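Agarase (Pseudoalteromonas fuliginea, PDB 6XJ9) probably hydrolyses the beta-1,4 linkages of the red-algal polysaccharide agarose, as a glycoside hydrolase of family GH50. Local coordinates at residues 220-225 / 361-366; 299-304 / 756-761; 443-448 / 498-503. One frame throughout, in Å; residues are numbered along the deposited sequence.

Interactions 2 and 3 are neighbours in what is probably the (beta/alpha)8 barrel of a GH50 enzyme, their centres about 17 Å apart. They meet through Tyr300 of interaction 2, whose OH lies 3.7 Å from both CG2 of Val502 and CB of Pro448 in interaction 3. Along the chain, interaction 3 is nested inside the long loop closed by interaction 2. Interaction 1 stands apart, its nearest atoms about 26 Å from interaction 2 and about 29 Å from interaction 3, where the loop following strand 199-210 of the N-terminal beta-rich region meets the loop after helix 358-361. No bound ligand marks an active site in these contacts.

Interaction 1: 220-225 / 361-366; sequences TKIVDE and KNLFEW
Trp366 meets Glu225 through its benzo ring: CB of Glu225 lies 3.7 Å from CE3 of Trp366, and the backbone O of Glu225 approaches CZ3 of Trp366 obliquely at 3.4 Å. With CG anti to the backbone N (chi1 167°), the indole reaches this neighbour; Phe397 and Arg404 of helix 397-406 also pack on it, and Arg404 bonds to Glu225 O. The Phe364 ring carries CB of its own neighbour Leu363 over the centre of one face, 4.0 Å above the plane, while CB of Val223 comes in obliquely to Phe364 CD1 at 3.8 Å. Val223 and Phe364 run side by side, as do Ile222 and Leu363. Between these side chains the backbones form a single beta bridge, Val223 with Phe364, at the end of a type I turn from Lys361 to Phe364. Leu363 O accepts from Val223 N at 3.2 Å and weakly from Ile222 N. In return, Val223 O takes the N-H of Glu365 at 3.0 Å. Upstream, Lys221 N bonds to Asn362 O, 2.9 Å away. The Glu365 chain crosses that of Lys221 at about a right angle, and a water donates to both Glu365 OE2 and Lys221 O. Asp224 OD1 turns to Phe226 N and Gln228 N.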
loop_
_atom_site.group_PDB
_atom_site.type_symbol
_atom_site.label_atom_id
_atom_site.label_comp_id
_atom_site.label_asym_id
_atom_site.label_seq_id
_atom_site.Cartn_x
_atom_site.Cartn_y
_atom_site.Cartn_z
ATOM N N THR A 220 8.274 24.597 -17.217
ATOM C CA THR A 220 9.101 24.255 -18.367
ATOM C C THR A 220 9.398 22.763 -18.332
ATOM O O THR A 220 9.964 22.261 -17.357
ATOM C CB THR A 220 10.393 25.084 -18.394
ATOM O OG1 THR A 220 9.982 26.444 -18.509
ATOM C CG2 THR A 220 11.307 24.732 -19.547
ATOM N N LYS A 221 8.955 22.077 -19.394
ATOM C CA LYS A 221 9.264 20.682 -19.661
ATOM C C LYS A 221 8.900 19.811 -18.460
ATOM O O LYS A 221 9.713 19.012 -17.984
ATOM C CB LYS A 221 10.714 20.555 -20.144
ATOM C CG LYS A 221 10.997 21.303 -21.440
ATOM C CD LYS A 221 12.124 20.712 -22.257
ATOM C CE LYS A 221 13.490 21.162 -21.799
ATOM N NZ LYS A 221 14.562 20.412 -22.502
ATOM N N ILE A 222 7.645 19.960 -18.006
ATOM C CA ILE A 222 7.132 19.227 -16.859
ATOM C C ILE A 222 6.514 17.898 -17.301
ATOM O O ILE A 222 6.240 17.042 -16.465
ATOM C CB ILE A 222 6.154 20.102 -16.040
ATOM C CG1 ILE A 222 4.987 20.620 -16.884
ATOM C CG2 ILE A 222 6.920 21.240 -15.378
ATOM C CD1 ILE A 222 3.874 21.294 -16.075
ATOM N N VAL A 223 6.315 17.731 -18.613
ATOM C CA VAL A 223 5.738 16.519 -19.189
ATOM C C VAL A 223 6.794 15.796 -20.031
ATOM O O VAL A 223 7.502 16.439 -20.806
ATOM C CB VAL A 223 4.496 16.863 -20.037
ATOM C CG1 VAL A 223 3.709 15.624 -20.423
ATOM C CG2 VAL A 223 3.585 17.853 -19.326
ATOM N N ASP A 224 6.907 14.466 -19.872
ATOM C CA ASP A 224 7.801 13.661 -20.706
ATOM C C ASP A 224 7.033 13.121 -21.910
ATOM O O ASP A 224 5.888 13.508 -22.139
ATOM C CB ASP A 224 8.544 12.576 -19.920
ATOM C CG ASP A 224 7.673 11.402 -19.488
ATOM O OD1 ASP A 224 6.569 11.246 -20.038
ATOM O OD2 ASP A 224 8.095 10.659 -18.597
ATOM N N GLU A 225 7.668 12.222 -22.677
ATOM C CA GLU A 225 7.102 11.782 -23.945
ATOM C C GLU A 225 5.945 10.812 -23.710
ATOM O O GLU A 225 5.215 10.503 -24.651
ATOM C CB GLU A 225 8.169 11.163 -24.858
ATOM C CG GLU A 225 8.626 9.782 -24.418
ATOM C CD GLU A 225 9.830 9.780 -23.493
ATOM O OE1 GLU A 225 9.990 10.765 -22.730
ATOM O OE2 GLU A 225 10.617 8.797 -23.537
ATOM N N LYS A 361 2.982 25.556 -24.970
ATOM C CA LYS A 361 3.954 24.852 -25.797
ATOM C C LYS A 361 5.078 24.306 -24.916
ATOM O O LYS A 361 5.452 23.143 -25.046
ATOM C CB LYS A 361 4.473 25.737 -26.939
ATOM C CG LYS A 361 5.575 25.121 -27.797
ATOM C CD LYS A 361 6.214 26.112 -28.759
ATOM C CE LYS A 361 7.520 25.631 -29.361
ATOM N NZ LYS A 361 8.489 25.196 -28.323
ATOM N N ASN A 362 5.556 25.130 -23.973
ATOM C CA ASN A 362 6.796 24.848 -23.256
ATOM C C ASN A 362 6.610 23.832 -22.125
ATOM O O ASN A 362 7.596 23.389 -21.531
ATOM C CB ASN A 362 7.489 26.134 -22.804
ATOM C CG ASN A 362 8.122 26.865 -23.971
ATOM O OD1 ASN A 362 8.801 26.253 -24.796
ATOM N ND2 ASN A 362 7.906 28.170 -24.048
ATOM N N LEU A 363 5.357 23.449 -21.847
ATOM C CA LEU A 363 5.077 22.408 -20.864
ATOM C C LEU A 363 5.720 21.088 -21.284
ATOM O O LEU A 363 6.110 20.307 -20.426
ATOM C CB LEU A 363 3.564 22.198 -20.733
ATOM C CG LEU A 363 2.726 23.371 -20.223
ATOM C CD1 LEU A 363 1.254 23.106 -20.514
ATOM C CD2 LEU A 363 2.942 23.616 -18.732
ATOM N N PHE A 364 5.803 20.844 -22.600
ATOM C CA PHE A 364 6.018 19.519 -23.165
ATOM C C PHE A 364 7.463 19.316 -23.624
ATOM O O PHE A 364 7.979 20.111 -24.422
ATOM C CB PHE A 364 5.028 19.303 -24.316
ATOM C CG PHE A 364 3.579 19.460 -23.916
ATOM C CD1 PHE A 364 2.963 18.520 -23.098
ATOM C CD2 PHE A 364 2.836 20.552 -24.340
ATOM C CE1 PHE A 364 1.636 18.668 -22.718
ATOM C CE2 PHE A 364 1.506 20.702 -23.967
ATOM C CZ PHE A 364 0.910 19.762 -23.151
ATOM N N GLU A 365 8.097 18.232 -23.140
ATOM C CA GLU A 365 9.407 17.797 -23.627
ATOM C C GLU A 365 9.325 17.359 -25.090
ATOM O O GLU A 365 10.285 17.543 -25.831
ATOM C CB GLU A 365 9.990 16.639 -22.812
ATOM C CG GLU A 365 10.729 17.079 -21.559
ATOM C CD GLU A 365 11.399 16.006 -20.715
ATOM O OE1 GLU A 365 11.083 14.801 -20.874
ATOM O OE2 GLU A 365 12.223 16.385 -19.864
ATOM N N TRP A 366 8.179 16.780 -25.493
ATOM C CA TRP A 366 8.022 16.151 -26.799
ATOM C C TRP A 366 6.553 16.166 -27.213
ATOM O O TRP A 366 5.679 15.787 -26.440
ATOM C CB TRP A 366 8.572 14.711 -26.775
ATOM C CG TRP A 366 8.217 13.848 -27.952
ATOM C CD1 TRP A 366 8.958 13.664 -29.087
ATOM C CD2 TRP A 366 7.047 13.018 -28.108
ATOM N NE1 TRP A 366 8.330 12.791 -29.937
ATOM C CE2 TRP A 366 7.152 12.382 -29.368
ATOM C CE3 TRP A 366 5.913 12.761 -27.323
ATOM C CZ2 TRP A 366 6.176 11.504 -29.845
ATOM C CZ3 TRP A 366 4.948 11.894 -27.796
ATOM C CH2 TRP A 366 5.081 11.272 -29.041
HETATM O O HOH W 1 12.190 18.224 -17.981
HETATM O O HOH W 2 5.941 15.904 -23.674
#

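Interaction 2: 299-304 / 756-761; sequences LYLATG and ESMYER
Tyr759 and Leu301 pass side by side, running in opposite senses, so that CG of Leu301 rests 3.8 Å from CE1 of Tyr759 while the tyrosine hydroxyl reaches the strand backbone. There Leu301 N, close to the ring plane and at its edge, donates to Tyr759 OH at 3.2 Å in a nearly straight bond (164°). Tyr300 C lies in the same plane at that edge, and Tyr300 CA is 3.4 Å from Tyr759 OH. CG of the adjacent Met758 lies over one face of the Tyr759 ring, 4.2 Å above its centre. That CG sits between the backbone N and the carbonyl carbon (chi1 61°), and the chain beyond is extended, which carries the sulfur out to the strand. Thr303 and Met758 then meet end on, CG2 of Thr303 3.5 Å from SD of Met758. Leu301 CD1 adds to this packing at 4.0 Å from Met758 CG. The hydroxyl of Thr303 is engaged by Asn755, one helical turn back from Tyr759. The contact lays the C-terminal helix 745-763 against strand 299-305, which runs between strands 289-293 and 709-714 of a mixed sheet, consistent with an outer helix packing on the strand wall of a (beta/alpha)8 barrel. The CB of Tyr300 points away from the helix, and its hydroxyl bonds to Ser431 O. The buried hydroxyl of Tyr759 has a second partner in Gly267 O. Because a carbonyl can only accept, the phenol must give its proton to Gly267 while taking the N-H of Leu301, which fixes the ring's tip within a largely apolar interface.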
loop_
_atom_site.group_PDB
_atom_site.type_symbol
_atom_site.label_atom_id
_atom_site.label_comp_id
_atom_site.label_asym_id
_atom_site.label_seq_id
_atom_site.Cartn_x
_atom_site.Cartn_y
_atom_site.Cartn_z
ATOM N N LEU A 299 -29.297 -11.375 -7.468
ATOM C CA LEU A 299 -29.059 -10.063 -6.874
ATOM C C LEU A 299 -27.823 -9.422 -7.498
ATOM O O LEU A 299 -26.900 -10.118 -7.917
ATOM C CB LEU A 299 -28.924 -10.163 -5.350
ATOM C CG LEU A 299 -30.176 -10.544 -4.557
ATOM C CD1 LEU A 299 -30.016 -10.108 -3.112
ATOM C CD2 LEU A 299 -31.444 -9.938 -5.148
ATOM N N TYR A 300 -27.815 -8.084 -7.544
ATOM C CA TYR A 300 -26.803 -7.341 -8.283
ATOM C C TYR A 300 -26.615 -5.981 -7.627
ATOM O O TYR A 300 -27.588 -5.317 -7.288
ATOM C CB TYR A 300 -27.231 -7.193 -9.747
ATOM C CG TYR A 300 -26.294 -6.445 -10.668
ATOM C CD1 TYR A 300 -25.239 -7.081 -11.307
ATOM C CD2 TYR A 300 -26.482 -5.094 -10.921
ATOM C CE1 TYR A 300 -24.382 -6.384 -12.150
ATOM C CE2 TYR A 300 -25.644 -4.389 -11.765
ATOM C CZ TYR A 300 -24.590 -5.032 -12.392
ATOM O OH TYR A 300 -23.781 -4.324 -13.242
ATOM N N LEU A 301 -25.348 -5.612 -7.418
ATOM C CA LEU A 301 -24.965 -4.271 -7.003
ATOM C C LEU A 301 -24.049 -3.706 -8.085
ATOM O O LEU A 301 -23.271 -4.453 -8.677
ATOM C CB LEU A 301 -24.228 -4.359 -5.666
ATOM C CG LEU A 301 -25.006 -4.935 -4.483
ATOM C CD1 LEU A 301 -24.073 -5.165 -3.313
ATOM C CD2 LEU A 301 -26.157 -4.032 -4.063
ATOM N N ALA A 302 -24.136 -2.394 -8.339
ATOM C CA ALA A 302 -23.379 -1.785 -9.425
ATOM C C ALA A 302 -22.071 -1.196 -8.903
ATOM O O ALA A 302 -22.078 -0.190 -8.195
ATOM C CB ALA A 302 -24.201 -0.718 -10.115
ATOM N N THR A 303 -20.958 -1.824 -9.291
ATOM C CA THR A 303 -19.634 -1.277 -9.054
ATOM C C THR A 303 -18.936 -1.133 -10.402
ATOM O O THR A 303 -19.240 -1.854 -11.357
ATOM C CB THR A 303 -18.819 -2.131 -8.069
ATOM O OG1 THR A 303 -18.594 -3.409 -8.674
ATOM C CG2 THR A 303 -19.507 -2.302 -6.731
ATOM N N GLY A 304 -18.020 -0.163 -10.485
ATOM C CA GLY A 304 -17.389 0.125 -11.759
ATOM C C GLY A 304 -16.867 1.556 -11.801
ATOM O O GLY A 304 -16.834 2.231 -10.779
ATOM N N GLU A 756 -15.452 -8.605 -4.075
ATOM C CA GLU A 756 -15.548 -10.002 -3.681
ATOM C C GLU A 756 -16.571 -10.144 -2.555
ATOM O O GLU A 756 -17.405 -11.051 -2.570
ATOM C CB GLU A 756 -14.164 -10.537 -3.285
ATOM C CG GLU A 756 -14.152 -12.016 -2.951
ATOM C CD GLU A 756 -14.579 -12.905 -4.106
ATOM O OE1 GLU A 756 -14.108 -12.673 -5.236
ATOM O OE2 GLU A 756 -15.408 -13.808 -3.876
ATOM N N SER A 757 -16.520 -9.219 -1.593
ATOM C CA SER A 757 -17.255 -9.387 -0.353
ATOM C C SER A 757 -18.603 -8.671 -0.374
ATOM O O SER A 757 -19.386 -8.855 0.554
ATOM C CB SER A 757 -16.420 -8.971 0.834
ATOM O OG SER A 757 -16.107 -7.590 0.744
ATOM N N MET A 758 -18.903 -7.898 -1.429
ATOM C CA MET A 758 -20.032 -6.974 -1.339
ATOM C C MET A 758 -21.366 -7.683 -1.115
ATOM O O MET A 758 -22.165 -7.212 -0.307
ATOM C CB MET A 758 -20.155 -6.012 -2.523
ATOM C CG MET A 758 -20.360 -6.656 -3.877
ATOM S SD MET A 758 -20.150 -5.384 -5.161
ATOM C CE MET A 758 -20.054 -6.437 -6.612
ATOM N N TYR A 759 -21.627 -8.777 -1.846
ATOM C CA TYR A 759 -22.932 -9.417 -1.753
ATOM C C TYR A 759 -23.154 -9.946 -0.336
ATOM O O TYR A 759 -24.176 -9.666 0.292
ATOM C CB TYR A 759 -23.116 -10.461 -2.862
ATOM C CG TYR A 759 -23.207 -9.862 -4.242
ATOM C CD1 TYR A 759 -24.206 -8.950 -4.554
ATOM C CD2 TYR A 759 -22.298 -10.196 -5.238
ATOM C CE1 TYR A 759 -24.288 -8.376 -5.811
ATOM C CE2 TYR A 759 -22.390 -9.651 -6.511
ATOM C CZ TYR A 759 -23.395 -8.742 -6.799
ATOM O OH TYR A 759 -23.482 -8.163 -8.035
ATOM N N GLU A 760 -22.145 -10.659 0.170
ATOM C CA GLU A 760 -22.140 -11.232 1.507
ATOM C C GLU A 760 -22.280 -10.154 2.573
ATOM O O GLU A 760 -23.108 -10.275 3.470
ATOM C CB GLU A 760 -20.832 -11.990 1.710
ATOM C CG GLU A 760 -20.688 -13.118 0.706
ATOM C CD GLU A 760 -20.108 -14.392 1.278
ATOM O OE1 GLU A 760 -20.856 -15.390 1.351
ATOM O OE2 GLU A 760 -18.915 -14.376 1.644
ATOM N N ARG A 761 -21.449 -9.111 2.478
ATOM C CA ARG A 761 -21.487 -8.033 3.453
ATOM C C ARG A 761 -22.870 -7.380 3.482
ATOM O O ARG A 761 -23.393 -7.098 4.559
ATOM C CB ARG A 761 -20.401 -6.992 3.162
ATOM C CG ARG A 761 -20.337 -5.882 4.201
ATOM C CD ARG A 761 -19.299 -4.831 3.882
ATOM N NE ARG A 761 -19.347 -3.735 4.846
ATOM C CZ ARG A 761 -18.364 -3.461 5.692
ATOM N NH1 ARG A 761 -17.268 -4.207 5.688
ATOM N NH2 ARG A 761 -18.468 -2.435 6.516
#

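Interaction 3: 443-448 / 498-503; sequences DNQKVP and SPWAVG
Trp500 sends its CG anti to its own carbonyl carbon (chi1 -69°) and turns the indole broadside with chi2 at 91°, presenting one face to the backbone of Asn444, Gln445 and Lys446. CA of Gln445 makes a CH-pi contact, 3.8 Å from the centroid of the five-membered ring of Trp500 and 21° off its normal. The Gln445 side chain crosses the indole at about a right angle, its CG 3.6 Å from Trp500 NE1. Asn444 O stands 3.7 Å above the same face of Trp500, offset toward the rim, and Lys446 N covers it as well. At the edge, near the ring plane, is Pro448 N; CD of Pro448 packs 3.9 Å from CE3 of Trp500. The Pro448 CA lies 3.0 Å from Trp500 O in a CA-H...O contact, and CB of Pro448 touches CG2 of Val502 at 3.6 Å. The curl of the loop over the ring is fixed by Asn444, whose OD1 accepts from Val447 N at 2.7 Å on an in-plane lone pair and from Lys446 N, tilted out of the plane, at 2.8 Å. Asn444 ND2 closes back on Val447 O. With an alanine in place of Trp500, the Asn444 to Lys446 backbone would probably lose its aromatic support and a gap would open beside Pro448. Both segments lead into neighbouring parallel strands, 449-453 and 501-506, so this Asx turn, packed on a tryptophan face, lies at the strands' N-terminal ends, the side opposite the catalytic one in a (beta/alpha)8 barrel, which this domain probably is.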
loop_
_atom_site.group_PDB
_atom_site.type_symbol
_atom_site.label_atom_id
_atom_site.label_comp_id
_atom_site.label_asym_id
_atom_site.label_seq_id
_atom_site.Cartn_x
_atom_site.Cartn_y
_atom_site.Cartn_z
ATOM N N ASP A 443 -22.164 -3.343 -27.448
ATOM C CA ASP A 443 -22.504 -4.637 -28.010
ATOM C C ASP A 443 -21.725 -5.749 -27.308
ATOM O O ASP A 443 -21.819 -6.905 -27.711
ATOM C CB ASP A 443 -22.256 -4.650 -29.521
ATOM C CG ASP A 443 -20.789 -4.789 -29.903
ATOM O OD1 ASP A 443 -19.908 -4.624 -29.015
ATOM O OD2 ASP A 443 -20.531 -5.061 -31.088
ATOM N N ASN A 444 -20.944 -5.403 -26.271
ATOM C CA ASN A 444 -20.210 -6.419 -25.534
ATOM C C ASN A 444 -21.219 -7.302 -24.801
ATOM O O ASN A 444 -22.315 -6.865 -24.437
ATOM C CB ASN A 444 -19.084 -5.846 -24.655
ATOM C CG ASN A 444 -19.429 -5.783 -23.179
ATOM O OD1 ASN A 444 -19.260 -6.762 -22.451
ATOM N ND2 ASN A 444 -19.922 -4.637 -22.731
ATOM N N GLN A 445 -20.848 -8.565 -24.630
ATOM C CA GLN A 445 -21.710 -9.524 -23.961
ATOM C C GLN A 445 -20.933 -10.167 -22.818
ATOM O O GLN A 445 -21.058 -11.366 -22.588
ATOM C CB GLN A 445 -22.255 -10.547 -24.965
ATOM C CG GLN A 445 -23.364 -10.002 -25.861
ATOM C CD GLN A 445 -23.862 -11.007 -26.876
ATOM O OE1 GLN A 445 -24.401 -12.054 -26.539
ATOM N NE2 GLN A 445 -23.684 -10.691 -28.146
ATOM N N LYS A 446 -20.171 -9.343 -22.082
ATOM C CA LYS A 446 -19.276 -9.819 -21.035
ATOM C C LYS A 446 -19.398 -8.975 -19.764
ATOM O O LYS A 446 -19.294 -9.520 -18.670
ATOM C CB LYS A 446 -17.818 -9.770 -21.505
ATOM C CG LYS A 446 -17.317 -10.998 -22.255
ATOM C CD LYS A 446 -16.110 -10.713 -23.131
ATOM C CE LYS A 446 -14.949 -10.068 -22.402
ATOM N NZ LYS A 446 -13.977 -11.070 -21.900
ATOM N N VAL A 447 -19.555 -7.648 -19.907
ATOM C CA VAL A 447 -19.673 -6.778 -18.743
ATOM C C VAL A 447 -20.850 -5.832 -18.962
ATOM O O VAL A 447 -20.860 -5.099 -19.952
ATOM C CB VAL A 447 -18.380 -5.978 -18.471
ATOM C CG1 VAL A 447 -18.496 -5.124 -17.214
ATOM C CG2 VAL A 447 -17.145 -6.868 -18.388
ATOM N N PRO A 448 -21.839 -5.797 -18.033
ATOM C CA PRO A 448 -22.971 -4.871 -18.129
ATOM C C PRO A 448 -22.457 -3.431 -18.067
ATOM O O PRO A 448 -21.353 -3.188 -17.573
ATOM C CB PRO A 448 -23.817 -5.168 -16.875
ATOM C CG PRO A 448 -23.367 -6.545 -16.437
ATOM C CD PRO A 448 -21.907 -6.635 -16.823
ATOM N N SER A 498 -30.317 -4.142 -25.565
ATOM C CA SER A 498 -29.428 -5.113 -24.946
ATOM C C SER A 498 -29.748 -5.299 -23.466
ATOM O O SER A 498 -29.870 -4.313 -22.742
ATOM C CB SER A 498 -27.984 -4.723 -25.119
ATOM O OG SER A 498 -27.153 -5.673 -24.477
ATOM N N PRO A 499 -29.835 -6.563 -22.980
ATOM C CA PRO A 499 -29.969 -6.853 -21.553
ATOM C C PRO A 499 -28.743 -6.455 -20.733
ATOM O O PRO A 499 -28.831 -6.328 -19.516
ATOM C CB PRO A 499 -30.140 -8.382 -21.495
ATOM C CG PRO A 499 -29.515 -8.877 -22.775
ATOM C CD PRO A 499 -29.787 -7.790 -23.795
ATOM N N TRP A 500 -27.623 -6.216 -21.424
ATOM C CA TRP A 500 -26.353 -5.870 -20.805
ATOM C C TRP A 500 -26.357 -4.419 -20.329
ATOM O O TRP A 500 -25.478 -4.019 -19.570
ATOM C CB TRP A 500 -25.201 -6.142 -21.780
ATOM C CG TRP A 500 -25.024 -7.610 -21.995
ATOM C CD1 TRP A 500 -25.601 -8.382 -22.962
ATOM C CD2 TRP A 500 -24.263 -8.499 -21.167
ATOM N NE1 TRP A 500 -25.225 -9.691 -22.811
ATOM C CE2 TRP A 500 -24.413 -9.795 -21.711
ATOM C CE3 TRP A 500 -23.474 -8.326 -20.018
ATOM C CZ2 TRP A 500 -23.794 -10.908 -21.149
ATOM C CZ3 TRP A 500 -22.865 -9.432 -19.467
ATOM C CH2 TRP A 500 -23.024 -10.705 -20.024
ATOM N N ALA A 501 -27.350 -3.648 -20.781
ATOM C CA ALA A 501 -27.483 -2.252 -20.383
ATOM C C ALA A 501 -28.269 -2.183 -19.080
ATOM O O ALA A 501 -29.477 -2.388 -19.065
ATOM C CB ALA A 501 -28.127 -1.443 -21.491
ATOM N N VAL A 502 -27.569 -1.881 -17.982
ATOM C CA VAL A 502 -28.195 -1.832 -16.671
ATOM C C VAL A 502 -29.291 -0.768 -16.627
ATOM O O VAL A 502 -30.339 -1.007 -16.032
ATOM C CB VAL A 502 -27.153 -1.644 -15.552
ATOM C CG1 VAL A 502 -27.787 -1.707 -14.170
ATOM C CG2 VAL A 502 -26.025 -2.656 -15.658
ATOM N N GLY A 503 -29.025 0.415 -17.197
ATOM C CA GLY A 503 -29.945 1.544 -17.143
ATOM C C GLY A 503 -29.380 2.770 -17.870
ATOM O O GLY A 503 -28.281 2.706 -18.423
#